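NreA protein (Staphylococcus carnosus subsp. carnosus TM300, PDB 4IUH) serves as a cytosolic nitrate receptor of the staphylococcal nitrate regulation system, built on a GAF domain that here carries iodide. Local coordinates at residues 87-92 with 119-124; 81-86 with 130-135; 30-35 with 153-158; 55-60 with 71-76. All blocks are in the same frame, centred on the assembly; numbering follows the deposited sequence.

Interaction 1: residues 87-92 with 119-124; sequences GSRKIV and VAIPLW
K90 and A120 form a hydrogen-bonded antiparallel pair that joins the short strand 90-92 to strand 115-125 at one margin of the five-stranded GAF sheet. K90 N donates to A120 O at 2.9 Å and A120 N returns a bond to K90 O, with an N-H...O angle of 170°. One residue on, I91 and V119 make a non-hydrogen-bonded pair; their side chains stand next to each other on the same face of the sheet, with I91 CG1 4.1 Å from V119 CG1. R89 rises beside I121 on the same side of the sheet. The guanidinium of R89 spreads over I121, whose CG1 sits 4.1 Å from the plane beneath its centre, and whose CG2 is 3.9 Å from R89 NH2. Apolar branches thus support one face of the charged group, while its nitrogens bond outward: NE to E162 in a salt bridge, NH1 to the carbonyls of T148 and F150. Before the strand the pairing gives way to packing. P122 CD lies 3.5 Å from R89 CA, and P122 CG is 3.3 Å from G87 O, which also meets the edge of the W124 indole near its plane. G87, just after helix 78-86, has positive phi, and the chain runs on into strand 90-92. That helix packs against the other face through K90, A120 and P122, and strand 128-138 flanks strand 115-125 across from 90-92.

Interaction 2: residues 81-86 with 130-135; sequences GLVIRT and YGALLL
Two apolar side chains of segment 81-86, in helix 78-86, V83 and I84, bring the helix down on strand 130-135, and no hydrogen bond passes between the segments. The side-chain packing proper is one pair: V83 CG1 meets A132 CB at 3.7 Å, one branch of the valine against the alanine methyl. The V83 chi1 of 140° is not a staggered value; it turns CG1 toward that methyl and within 4.1 Å of G131 O. The second kind of contact is aliphatic carbon against backbone. I84 has CG1 anti to its own carbonyl carbon (chi1 -66°), which directs the branch at the strand, where CG1 is 3.7 Å from G131 O. The terminal CD1 goes further, to 3.5 Å from Y130 O and 4.0 Å from G131 CA. With glycine at 131 and alanine at 132, the helix lies close, its axis 7.5 Å from that of the strand at an angle of 127°. The side chain of Y130 sets out away from the helix; it touches L45 and P46 of strand 40-47. Y130 and G131 together face L123 as a classic beta bulge, so the I84 methyl rests on an irregular part of the strand. V83 also touches A120 and P122, spanning two adjacent strands. The arrangement is a helix packed across one face of the central antiparallel sheet, as in GAF domains.

Interaction 3: residues 30-35 with 153-158; sequences DEIRET and NQRLGS
R155 reaches across to helix 25-36, its guanidinium overlapping the side chains of E31, I32 and T35. The chain is extended from CG to NE, and the guanidinium arrives side-on at the E31 carboxylate, one nitrogen to each oxygen. NE gives a nearly straight bond to OE1 of E31 (3.1 Å, 170°), in the guanidinium plane and on the syn lone pair. NH2 reaches OE2 of E31 at 2.9 Å, tilted somewhat from both planes, which lie 34° apart. E31 bends at chi2 (-85°), which turns its CD back from an extended course. The OG1 of T35 lies 2.6 Å from R155 NH2, near the guanidinium plane. Water 1 donates to both OE1 of E31 and the backbone O of R155, adding a second link between carboxylate and loop. On the inner side, I32 CD1 packs 3.8 Å from L156 CD1, the two side chains crossing at about a right angle, and I32 CG1 lies 3.9 Å from R155 NE. E36 takes the remaining NH1 of R155 in a further salt bridge. Two carboxylates of one helix therefore share a single arginine, an arrangement that probably eases repulsion between the acids and fixes the loop to helix 25-36 by charge outside and by isoleucine and leucine within.

Interaction 4: residues 55-60 with 71-76; sequences IKWKYA and IVLRPG
I55 and L73 pair as a single antiparallel hydrogen-bonded bridge. I55 N donates to L73 O at 2.9 Å, and L73 N returns a bond to I55 O at 3.0 Å. The two CB atoms stand 4.1 Å apart. Next along, the W57 indole presents the CD1 corner of its five-membered ring to I71: CG2 of I71 meets CD1 of W57 at the ring edge, 4.0 Å away and near the plane, while CD1 of I71 sits 4.1 Å from the same W57 atom, off to one side of the plane. K56 and V72 run side by side in the same direction, with CE of the lysine 3.8 Å from V72 CG2, an aliphatic contact that precedes the ammonium; NZ is then taken by E47 in a salt bridge. Beyond the bridge the backbones part, and water 2 links the two chains, accepting from W57 N and donating to I71 O, with its oxygen 2.6 Å from I71 O. W57 is the centre of an inverse gamma turn within strand 54-61. Further out, A80 of helix 78-86 touches I55, W57 and L73, while I109 of helix 108-112 touches W57 and I71. The arrangement is a short beta bridge by which the connection between strand 54-61 and helix 78-86 folds back on the edge of the GAF sheet.

Overall arrangement
Interactions 1, 2 and 4 all reach the antiparallel sheet, and helix 78-86 runs through their surroundings. Interaction 2 is the buried one, made by aliphatic side chains against a methyl and backbone carbonyls, without the backbone pairing that the partly buried interactions 1 and 4 have at the two outer margins, strands 90-92 and 54-61. Interactions 1 and 2 share neighbouring strands, with V83 CG1 packed 3.4 Å from P122 CA; I84 of interaction 2 meets I55 of interaction 4. Interaction 3 lies farther out, about 13 Å between its centre and that of the chain, and relies on charge, yet L156 touches L123 and I32 touches L135, tying it to the sheet's other face.

Interaction 1: residues 87-92 with 119-124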
loop_
_atom_site.group_PDB
_atom_site.type_symbol
_atom_site.label_atom_id
_atom_site.label_comp_id
_atom_site.label_asym_id
_atom_site.label_seq_id
_atom_site.Cartn_x
_atom_site.Cartn_y
_atom_site.Cartn_z
ATOM N N GLY A 87 -9.929 7.302 3.030
ATOM C CA GLY A 87 -9.016 8.405 2.793
ATOM C C GLY A 87 -8.008 8.606 3.915
ATOM O O GLY A 87 -7.288 9.601 3.933
ATOM N N SER A 88 -7.955 7.664 4.855
ATOM C CA SER A 88 -7.000 7.734 5.961
ATOM C C SER A 88 -6.121 6.485 6.020
ATOM O O SER A 88 -6.496 5.427 5.520
ATOM C CB SER A 88 -7.728 7.929 7.287
ATOM O OG SER A 88 -8.584 6.836 7.555
ATOM N N ARG A 89 -4.948 6.608 6.632
ATOM C CA ARG A 89 -3.985 5.509 6.609
ATOM C C ARG A 89 -4.416 4.360 7.508
ATOM O O ARG A 89 -5.192 4.562 8.435
ATOM C CB ARG A 89 -2.572 5.994 6.964
ATOM C CG ARG A 89 -2.394 6.503 8.386
ATOM C CD ARG A 89 -1.046 7.199 8.521
ATOM N NE ARG A 89 -0.921 8.285 7.551
ATOM C CZ ARG A 89 0.221 8.880 7.219
ATOM N NH1 ARG A 89 1.366 8.509 7.779
ATOM N NH2 ARG A 89 0.212 9.853 6.318
ATOM N N LYS A 90 -3.934 3.155 7.209
ATOM C CA LYS A 90 -4.153 2.005 8.084
ATOM C C LYS A 90 -2.823 1.445 8.563
ATOM O O LYS A 90 -1.928 1.174 7.764
ATOM C CB LYS A 90 -4.953 0.901 7.389
ATOM C CG LYS A 90 -5.247 -0.286 8.320
ATOM C CD LYS A 90 -6.002 -1.415 7.616
ATOM C CE LYS A 90 -6.434 -2.506 8.601
ATOM N NZ LYS A 90 -7.259 -1.955 9.722
ATOM N N ILE A 91 -2.696 1.275 9.872
ATOM C CA ILE A 91 -1.449 0.807 10.462
ATOM C C ILE A 91 -1.647 -0.527 11.168
ATOM O O ILE A 91 -2.504 -0.664 12.044
ATOM C CB ILE A 91 -0.877 1.839 11.447
ATOM C CG1 ILE A 91 -0.537 3.133 10.705
ATOM C CG2 ILE A 91 0.357 1.291 12.136
ATOM C CD1 ILE A 91 -0.661 4.366 11.548
ATOM N N VAL A 92 -0.856 -1.517 10.769
ATOM C CA VAL A 92 -0.929 -2.828 11.389
ATOM C C VAL A 92 0.435 -3.257 11.904
ATOM O O VAL A 92 1.275 -3.713 11.130
ATOM C CB VAL A 92 -1.442 -3.887 10.413
ATOM C CG1 VAL A 92 -1.646 -5.210 11.151
ATOM C CG2 VAL A 92 -2.730 -3.419 9.762
ATOM N N VAL A 119 2.006 -0.557 6.892
ATOM C CA VAL A 119 1.349 0.741 6.873
ATOM C C VAL A 119 0.845 0.982 5.455
ATOM O O VAL A 119 1.594 0.852 4.486
ATOM C CB VAL A 119 2.313 1.894 7.237
ATOM C CG1 VAL A 119 1.579 3.230 7.201
ATOM C CG2 VAL A 119 2.936 1.673 8.601
ATOM N N ALA A 120 -0.430 1.320 5.334
ATOM C CA ALA A 120 -1.022 1.615 4.040
ATOM C C ALA A 120 -1.442 3.072 4.053
ATOM O O ALA A 120 -2.181 3.493 4.932
ATOM C CB ALA A 120 -2.220 0.709 3.787
ATOM N N ILE A 121 -0.966 3.845 3.084
ATOM C CA ILE A 121 -1.219 5.282 3.083
ATOM C C ILE A 121 -1.964 5.752 1.839
ATOM O O ILE A 121 -1.538 5.480 0.718
ATOM C CB ILE A 121 0.090 6.074 3.230
ATOM C CG1 ILE A 121 0.772 5.714 4.550
ATOM C CG2 ILE A 121 -0.174 7.561 3.177
ATOM C CD1 ILE A 121 2.212 6.154 4.615
ATOM N N PRO A 122 -3.076 6.472 2.039
ATOM C CA PRO A 122 -3.852 7.027 0.926
ATOM C C PRO A 122 -3.030 7.993 0.100
ATOM O O PRO A 122 -2.376 8.875 0.657
ATOM C CB PRO A 122 -5.000 7.766 1.624
ATOM C CG PRO A 122 -4.502 8.023 3.012
ATOM C CD PRO A 122 -3.644 6.841 3.345
ATOM N N LEU A 123 -3.046 7.793 -1.215
ATOM C CA LEU A 123 -2.394 8.694 -2.145
ATOM C C LEU A 123 -3.423 9.655 -2.731
ATOM O O LEU A 123 -4.387 9.233 -3.374
ATOM C CB LEU A 123 -1.733 7.905 -3.272
ATOM C CG LEU A 123 -0.643 6.906 -2.888
ATOM C CD1 LEU A 123 -0.094 6.230 -4.137
ATOM C CD2 LEU A 123 0.475 7.592 -2.091
ATOM N N TRP A 124 -3.209 10.947 -2.513
ATOM C CA TRP A 124 -4.114 11.966 -3.024
ATOM C C TRP A 124 -3.556 12.643 -4.263
ATOM O O TRP A 124 -2.365 12.940 -4.342
ATOM C CB TRP A 124 -4.400 13.014 -1.954
ATOM C CG TRP A 124 -5.227 12.503 -0.823
ATOM C CD1 TRP A 124 -4.871 11.556 0.093
ATOM C CD2 TRP A 124 -6.550 12.919 -0.474
ATOM N NE1 TRP A 124 -5.891 11.354 0.987
ATOM C CE2 TRP A 124 -6.935 12.179 0.662
ATOM C CE3 TRP A 124 -7.449 13.845 -1.012
ATOM C CZ2 TRP A 124 -8.176 12.339 1.270
ATOM C CZ3 TRP A 124 -8.684 13.999 -0.410
ATOM C CH2 TRP A 124 -9.038 13.250 0.717
#

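Interaction 2: residues 81-86 with 130-135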
loop_
_atom_site.group_PDB
_atom_site.type_symbol
_atom_site.label_atom_id
_atom_site.label_comp_id
_atom_site.label_asym_id
_atom_site.label_seq_id
_atom_site.Cartn_x
_atom_site.Cartn_y
_atom_site.Cartn_z
ATOM N N GLY A 81 -8.440 -0.619 -1.356
ATOM C CA GLY A 81 -9.796 -0.103 -1.405
ATOM C C GLY A 81 -10.230 0.516 -0.091
ATOM O O GLY A 81 -10.930 1.524 -0.072
ATOM N N LEU A 82 -9.816 -0.094 1.012
ATOM C CA LEU A 82 -10.160 0.412 2.332
ATOM C C LEU A 82 -9.584 1.810 2.513
ATOM O O LEU A 82 -10.258 2.735 2.967
ATOM C CB LEU A 82 -9.602 -0.512 3.409
ATOM C CG LEU A 82 -9.757 0.012 4.834
ATOM C CD1 LEU A 82 -11.227 0.163 5.186
ATOM C CD2 LEU A 82 -9.066 -0.908 5.815
ATOM N N VAL A 83 -8.325 1.947 2.126
ATOM C CA VAL A 83 -7.584 3.182 2.287
ATOM C C VAL A 83 -8.156 4.268 1.379
ATOM O O VAL A 83 -8.350 5.405 1.806
ATOM C CB VAL A 83 -6.075 2.922 2.027
ATOM C CG1 VAL A 83 -5.445 4.037 1.262
ATOM C CG2 VAL A 83 -5.345 2.670 3.341
ATOM N N ILE A 84 -8.451 3.904 0.136
ATOM C CA ILE A 84 -9.087 4.827 -0.797
ATOM C C ILE A 84 -10.463 5.272 -0.292
ATOM O O ILE A 84 -10.790 6.457 -0.339
ATOM C CB ILE A 84 -9.196 4.218 -2.202
ATOM C CG1 ILE A 84 -7.798 4.029 -2.796
ATOM C CG2 ILE A 84 -10.034 5.104 -3.113
ATOM C CD1 ILE A 84 -7.790 3.244 -4.077
ATOM N N ARG A 85 -11.249 4.330 0.217
ATOM C CA ARG A 85 -12.557 4.646 0.795
ATOM C C ARG A 85 -12.480 5.643 1.955
ATOM O O ARG A 85 -13.091 6.706 1.914
ATOM C CB ARG A 85 -13.247 3.371 1.288
ATOM C CG ARG A 85 -14.096 2.657 0.256
ATOM C CD ARG A 85 -14.713 1.391 0.846
ATOM N NE ARG A 85 -14.897 1.511 2.291
ATOM C CZ ARG A 85 -14.414 0.639 3.169
ATOM N NH1 ARG A 85 -13.737 -0.422 2.743
ATOM N NH2 ARG A 85 -14.616 0.820 4.470
ATOM N N THR A 86 -11.736 5.285 2.994
ATOM C CA THR A 86 -11.670 6.094 4.204
ATOM C C THR A 86 -10.846 7.353 3.991
ATOM O O THR A 86 -11.030 8.348 4.693
ATOM C CB THR A 86 -11.035 5.311 5.351
ATOM O OG1 THR A 86 -9.695 4.949 4.988
ATOM C CG2 THR A 86 -11.841 4.054 5.649
ATOM N N TYR A 130 -7.053 8.685 -4.350
ATOM C CA TYR A 130 -6.714 8.152 -5.660
ATOM C C TYR A 130 -6.157 6.735 -5.604
ATOM O O TYR A 130 -6.700 5.817 -6.217
ATOM C CB TYR A 130 -5.704 9.087 -6.320
ATOM C CG TYR A 130 -5.449 8.817 -7.774
ATOM C CD1 TYR A 130 -4.248 8.256 -8.192
ATOM C CD2 TYR A 130 -6.400 9.135 -8.736
ATOM C CE1 TYR A 130 -3.998 8.014 -9.537
ATOM C CE2 TYR A 130 -6.163 8.896 -10.081
ATOM C CZ TYR A 130 -4.959 8.332 -10.476
ATOM O OH TYR A 130 -4.716 8.094 -11.811
ATOM N N GLY A 131 -5.065 6.559 -4.876
ATOM C CA GLY A 131 -4.402 5.271 -4.817
ATOM C C GLY A 131 -3.936 4.962 -3.414
ATOM O O GLY A 131 -4.420 5.552 -2.451
ATOM N N ALA A 132 -2.999 4.031 -3.293
ATOM C CA ALA A 132 -2.483 3.673 -1.984
ATOM C C ALA A 132 -1.012 3.299 -2.052
ATOM O O ALA A 132 -0.558 2.662 -3.005
ATOM C CB ALA A 132 -3.300 2.531 -1.385
ATOM N N LEU A 133 -0.268 3.703 -1.033
ATOM C CA LEU A 133 1.097 3.232 -0.866
ATOM C C LEU A 133 1.102 2.228 0.273
ATOM O O LEU A 133 0.569 2.506 1.351
ATOM C CB LEU A 133 2.044 4.394 -0.556
ATOM C CG LEU A 133 3.461 3.990 -0.145
ATOM C CD1 LEU A 133 4.210 3.354 -1.313
ATOM C CD2 LEU A 133 4.244 5.165 0.443
ATOM N N LEU A 134 1.685 1.059 0.028
ATOM C CA LEU A 134 1.805 0.036 1.061
ATOM C C LEU A 134 3.266 -0.145 1.462
ATOM O O LEU A 134 4.123 -0.389 0.619
ATOM C CB LEU A 134 1.228 -1.293 0.561
ATOM C CG LEU A 134 1.395 -2.525 1.453
ATOM C CD1 LEU A 134 0.802 -2.255 2.818
ATOM C CD2 LEU A 134 0.745 -3.753 0.816
ATOM N N LEU A 135 3.550 -0.006 2.749
ATOM C CA LEU A 135 4.889 -0.243 3.272
ATOM C C LEU A 135 4.790 -1.427 4.228
ATOM O O LEU A 135 4.008 -1.385 5.171
ATOM C CB LEU A 135 5.405 1.010 3.989
ATOM C CG LEU A 135 5.352 2.295 3.146
ATOM C CD1 LEU A 135 5.746 3.526 3.941
ATOM C CD2 LEU A 135 6.240 2.168 1.921
#

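Interaction 3: residues 30-35 with 153-158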
loop_
_atom_site.group_PDB
_atom_site.type_symbol
_atom_site.label_atom_id
_atom_site.label_comp_id
_atom_site.label_asym_id
_atom_site.label_seq_id
_atom_site.Cartn_x
_atom_site.Cartn_y
_atom_site.Cartn_z
ATOM N N ASP A 30 11.464 2.390 -4.776
ATOM C CA ASP A 30 12.696 1.771 -4.293
ATOM C C ASP A 30 13.411 2.650 -3.265
ATOM O O ASP A 30 13.869 2.156 -2.236
ATOM C CB ASP A 30 13.645 1.454 -5.455
ATOM C CG ASP A 30 13.114 0.361 -6.364
ATOM O OD1 ASP A 30 13.485 0.337 -7.555
ATOM O OD2 ASP A 30 12.322 -0.476 -5.895
ATOM N N GLU A 31 13.504 3.947 -3.547
ATOM C CA GLU A 31 14.110 4.887 -2.608
ATOM C C GLU A 31 13.395 4.852 -1.260
ATOM O O GLU A 31 14.028 4.709 -0.215
ATOM C CB GLU A 31 14.095 6.311 -3.175
ATOM C CG GLU A 31 14.757 7.353 -2.277
ATOM C CD GLU A 31 13.820 7.915 -1.215
ATOM O OE1 GLU A 31 12.645 8.204 -1.539
ATOM O OE2 GLU A 31 14.262 8.065 -0.053
ATOM N N ILE A 32 12.072 4.984 -1.293
ATOM C CA ILE A 32 11.270 4.974 -0.073
ATOM C C ILE A 32 11.506 3.707 0.749
ATOM O O ILE A 32 11.792 3.782 1.944
ATOM C CB ILE A 32 9.765 5.138 -0.382
ATOM C CG1 ILE A 32 9.490 6.534 -0.943
ATOM C CG2 ILE A 32 8.936 4.892 0.865
ATOM C CD1 ILE A 32 8.170 6.655 -1.691
ATOM N N ARG A 33 11.421 2.552 0.099
ATOM C CA ARG A 33 11.571 1.278 0.794
ATOM C C ARG A 33 12.955 1.118 1.417
ATOM O O ARG A 33 13.077 0.757 2.587
ATOM C CB ARG A 33 11.280 0.105 -0.144
ATOM C CG ARG A 33 11.197 -1.232 0.568
ATOM C CD ARG A 33 11.173 -2.389 -0.410
ATOM N NE ARG A 33 12.404 -2.470 -1.189
ATOM C CZ ARG A 33 13.525 -3.043 -0.758
ATOM N NH1 ARG A 33 13.577 -3.586 0.451
ATOM N NH2 ARG A 33 14.597 -3.073 -1.533
ATOM N N GLU A 34 13.990 1.387 0.627
ATOM C CA GLU A 34 15.370 1.232 1.077
ATOM C C GLU A 34 15.695 2.170 2.235
ATOM O O GLU A 34 16.223 1.748 3.262
ATOM C CB GLU A 34 16.343 1.507 -0.074
ATOM C CG GLU A 34 16.285 0.513 -1.227
ATOM C CD GLU A 34 17.060 0.994 -2.454
ATOM O OE1 GLU A 34 17.561 2.143 -2.445
ATOM O OE2 GLU A 34 17.168 0.218 -3.430
ATOM N N THR A 35 15.375 3.447 2.053
ATOM C CA THR A 35 15.737 4.475 3.017
ATOM C C THR A 35 14.935 4.387 4.313
ATOM O O THR A 35 15.453 4.700 5.382
ATOM C CB THR A 35 15.586 5.888 2.419
ATOM O OG1 THR A 35 14.247 6.054 1.946
ATOM C CG2 THR A 35 16.553 6.094 1.257
ATOM N N ASN A 153 4.180 13.456 0.706
ATOM C CA ASN A 153 4.432 14.692 -0.035
ATOM C C ASN A 153 5.886 14.961 -0.418
ATOM O O ASN A 153 6.796 14.818 0.400
ATOM C CB ASN A 153 3.865 15.887 0.734
ATOM C CG ASN A 153 2.445 15.648 1.227
ATOM O OD1 ASN A 153 2.047 14.513 1.494
ATOM N ND2 ASN A 153 1.678 16.727 1.354
ATOM N N GLN A 154 6.074 15.346 -1.678
ATOM C CA GLN A 154 7.385 15.626 -2.252
ATOM C C GLN A 154 8.337 14.439 -2.123
ATOM O O GLN A 154 9.495 14.601 -1.751
ATOM C CB GLN A 154 7.996 16.892 -1.636
ATOM N N ARG A 155 7.842 13.247 -2.432
ATOM C CA ARG A 155 8.678 12.057 -2.386
ATOM C C ARG A 155 8.147 10.974 -3.318
ATOM O O ARG A 155 8.793 9.947 -3.536
ATOM C CB ARG A 155 8.788 11.529 -0.954
ATOM C CG ARG A 155 10.096 10.811 -0.678
ATOM C CD ARG A 155 10.249 10.471 0.780
ATOM N NE ARG A 155 11.283 9.461 0.974
ATOM C CZ ARG A 155 11.587 8.923 2.150
ATOM N NH1 ARG A 155 10.944 9.306 3.244
ATOM N NH2 ARG A 155 12.537 8.005 2.234
ATOM N N LEU A 156 6.969 11.221 -3.878
ATOM C CA LEU A 156 6.344 10.276 -4.790
ATOM C C LEU A 156 5.556 11.041 -5.849
ATOM O O LEU A 156 4.347 10.858 -5.994
ATOM C CB LEU A 156 5.425 9.322 -4.015
ATOM C CG LEU A 156 5.054 8.021 -4.722
ATOM C CD1 LEU A 156 6.290 7.167 -4.935
ATOM C CD2 LEU A 156 4.001 7.263 -3.939
ATOM N N GLY A 157 6.248 11.910 -6.577
ATOM C CA GLY A 157 5.638 12.667 -7.651
ATOM C C GLY A 157 4.628 13.700 -7.187
ATOM O O GLY A 157 4.899 14.493 -6.285
ATOM N N SER A 158 3.455 13.685 -7.810
ATOM C CA SER A 158 2.412 14.660 -7.520
ATOM C C SER A 158 1.477 14.194 -6.408
ATOM O O SER A 158 0.533 14.894 -6.047
ATOM C CB SER A 158 1.600 14.954 -8.786
ATOM O OG SER A 158 0.810 13.834 -9.162
HETATM O O HOH W 1 11.434 9.355 -3.530
#

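Interaction 4: residues 55-60 with 71-76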
loop_
_atom_site.group_PDB
_atom_site.type_symbol
_atom_site.label_atom_id
_atom_site.label_comp_id
_atom_site.label_asym_id
_atom_site.label_seq_id
_atom_site.Cartn_x
_atom_site.Cartn_y
_atom_site.Cartn_z
ATOM N N ILE A 55 -8.529 -1.525 -9.403
ATOM C CA ILE A 55 -7.270 -1.196 -8.757
ATOM C C ILE A 55 -6.289 -2.348 -8.897
ATOM O O ILE A 55 -6.633 -3.511 -8.673
ATOM C CB ILE A 55 -7.465 -0.890 -7.262
ATOM C CG1 ILE A 55 -8.406 0.304 -7.087
ATOM C CG2 ILE A 55 -6.116 -0.638 -6.585
ATOM C CD1 ILE A 55 -7.789 1.639 -7.468
ATOM N N LYS A 56 -5.064 -2.023 -9.287
ATOM C CA LYS A 56 -4.015 -3.018 -9.380
ATOM C C LYS A 56 -2.782 -2.511 -8.651
ATOM O O LYS A 56 -2.543 -1.300 -8.571
ATOM C CB LYS A 56 -3.675 -3.310 -10.843
ATOM C CG LYS A 56 -4.741 -4.083 -11.609
ATOM C CD LYS A 56 -4.278 -4.389 -13.026
ATOM C CE LYS A 56 -5.347 -5.148 -13.808
ATOM N NZ LYS A 56 -4.973 -5.373 -15.243
ATOM N N TRP A 57 -2.008 -3.435 -8.102
ATOM C CA TRP A 57 -0.704 -3.083 -7.569
ATOM C C TRP A 57 0.265 -2.935 -8.749
ATOM O O TRP A 57 0.901 -3.896 -9.184
ATOM C CB TRP A 57 -0.235 -4.124 -6.551
ATOM C CG TRP A 57 -1.131 -4.199 -5.337
ATOM C CD1 TRP A 57 -2.111 -5.122 -5.091
ATOM C CD2 TRP A 57 -1.138 -3.302 -4.225
ATOM N NE1 TRP A 57 -2.722 -4.861 -3.882
ATOM C CE2 TRP A 57 -2.135 -3.750 -3.329
ATOM C CE3 TRP A 57 -0.378 -2.174 -3.883
ATOM C CZ2 TRP A 57 -2.400 -3.098 -2.120
ATOM C CZ3 TRP A 57 -0.644 -1.531 -2.683
ATOM C CH2 TRP A 57 -1.649 -1.992 -1.821
ATOM N N LYS A 58 0.335 -1.715 -9.271
ATOM C CA LYS A 58 1.062 -1.415 -10.500
ATOM C C LYS A 58 2.577 -1.486 -10.297
ATOM O O LYS A 58 3.299 -1.960 -11.169
ATOM C CB LYS A 58 0.647 -0.032 -11.013
ATOM C CG LYS A 58 1.060 0.297 -12.441
ATOM C CD LYS A 58 0.208 1.452 -12.987
ATOM C CE LYS A 58 0.625 1.863 -14.393
ATOM N NZ LYS A 58 1.875 2.681 -14.400
ATOM N N TYR A 59 3.052 -1.028 -9.141
ATOM C CA TYR A 59 4.477 -1.066 -8.832
ATOM C C TYR A 59 4.736 -1.784 -7.512
ATOM O O TYR A 59 3.999 -1.603 -6.541
ATOM C CB TYR A 59 5.055 0.351 -8.762
ATOM C CG TYR A 59 4.834 1.180 -10.008
ATOM C CD1 TYR A 59 5.737 1.139 -11.063
ATOM C CD2 TYR A 59 3.724 2.009 -10.126
ATOM C CE1 TYR A 59 5.540 1.897 -12.206
ATOM C CE2 TYR A 59 3.518 2.772 -11.262
ATOM C CZ TYR A 59 4.430 2.712 -12.297
ATOM O OH TYR A 59 4.228 3.471 -13.425
ATOM N N ALA A 60 5.788 -2.593 -7.481
ATOM C CA ALA A 60 6.216 -3.247 -6.250
ATOM C C ALA A 60 7.742 -3.212 -6.099
ATOM O O ALA A 60 8.479 -3.208 -7.087
ATOM C CB ALA A 60 5.707 -4.668 -6.197
ATOM N N ILE A 71 -3.413 -9.633 -8.851
ATOM C CA ILE A 71 -4.460 -9.055 -8.022
ATOM C C ILE A 71 -5.208 -7.954 -8.766
ATOM O O ILE A 71 -4.611 -6.993 -9.252
ATOM C CB ILE A 71 -3.890 -8.511 -6.700
ATOM C CG1 ILE A 71 -3.279 -9.653 -5.886
ATOM C CG2 ILE A 71 -4.971 -7.802 -5.898
ATOM C CD1 ILE A 71 -2.574 -9.193 -4.624
ATOM N N VAL A 72 -6.519 -8.123 -8.879
ATOM C CA VAL A 72 -7.379 -7.105 -9.468
ATOM C C VAL A 72 -8.539 -6.841 -8.520
ATOM O O VAL A 72 -9.367 -7.717 -8.262
ATOM C CB VAL A 72 -7.938 -7.527 -10.836
ATOM C CG1 VAL A 72 -8.691 -6.368 -11.468
ATOM C CG2 VAL A 72 -6.820 -7.998 -11.748
ATOM N N LEU A 73 -8.583 -5.626 -7.993
ATOM C CA LEU A 73 -9.588 -5.265 -7.013
ATOM C C LEU A 73 -10.702 -4.451 -7.649
ATOM O O LEU A 73 -10.452 -3.469 -8.350
ATOM C CB LEU A 73 -8.944 -4.466 -5.878
ATOM C CG LEU A 73 -7.766 -5.144 -5.172
ATOM C CD1 LEU A 73 -7.099 -4.184 -4.223
ATOM C CD2 LEU A 73 -8.233 -6.381 -4.419
ATOM N N ARG A 74 -11.938 -4.870 -7.405
ATOM C CA ARG A 74 -13.087 -4.051 -7.745
ATOM C C ARG A 74 -13.066 -2.827 -6.818
ATOM O O ARG A 74 -12.395 -2.843 -5.788
ATOM C CB ARG A 74 -14.381 -4.865 -7.593
ATOM C CG ARG A 74 -14.677 -5.817 -8.761
ATOM C CD ARG A 74 -15.889 -6.709 -8.470
ATOM N NE ARG A 74 -16.516 -7.230 -9.688
ATOM C CZ ARG A 74 -17.748 -7.741 -9.746
ATOM N NH1 ARG A 74 -18.500 -7.801 -8.652
ATOM N NH2 ARG A 74 -18.237 -8.190 -10.897
ATOM N N PRO A 75 -13.783 -1.755 -7.193
ATOM C CA PRO A 75 -13.850 -0.553 -6.355
ATOM C C PRO A 75 -14.195 -0.852 -4.893
ATOM O O PRO A 75 -15.166 -1.544 -4.607
ATOM C CB PRO A 75 -14.982 0.248 -7.002
ATOM C CG PRO A 75 -14.937 -0.145 -8.428
ATOM C CD PRO A 75 -14.544 -1.593 -8.447
ATOM N N GLY A 76 -13.379 -0.340 -3.979
ATOM C CA GLY A 76 -13.656 -0.449 -2.560
ATOM C C GLY A 76 -13.102 -1.705 -1.923
ATOM O O GLY A 76 -13.146 -1.864 -0.705
HETATM O O HOH W 2 -2.212 -6.137 -9.120
#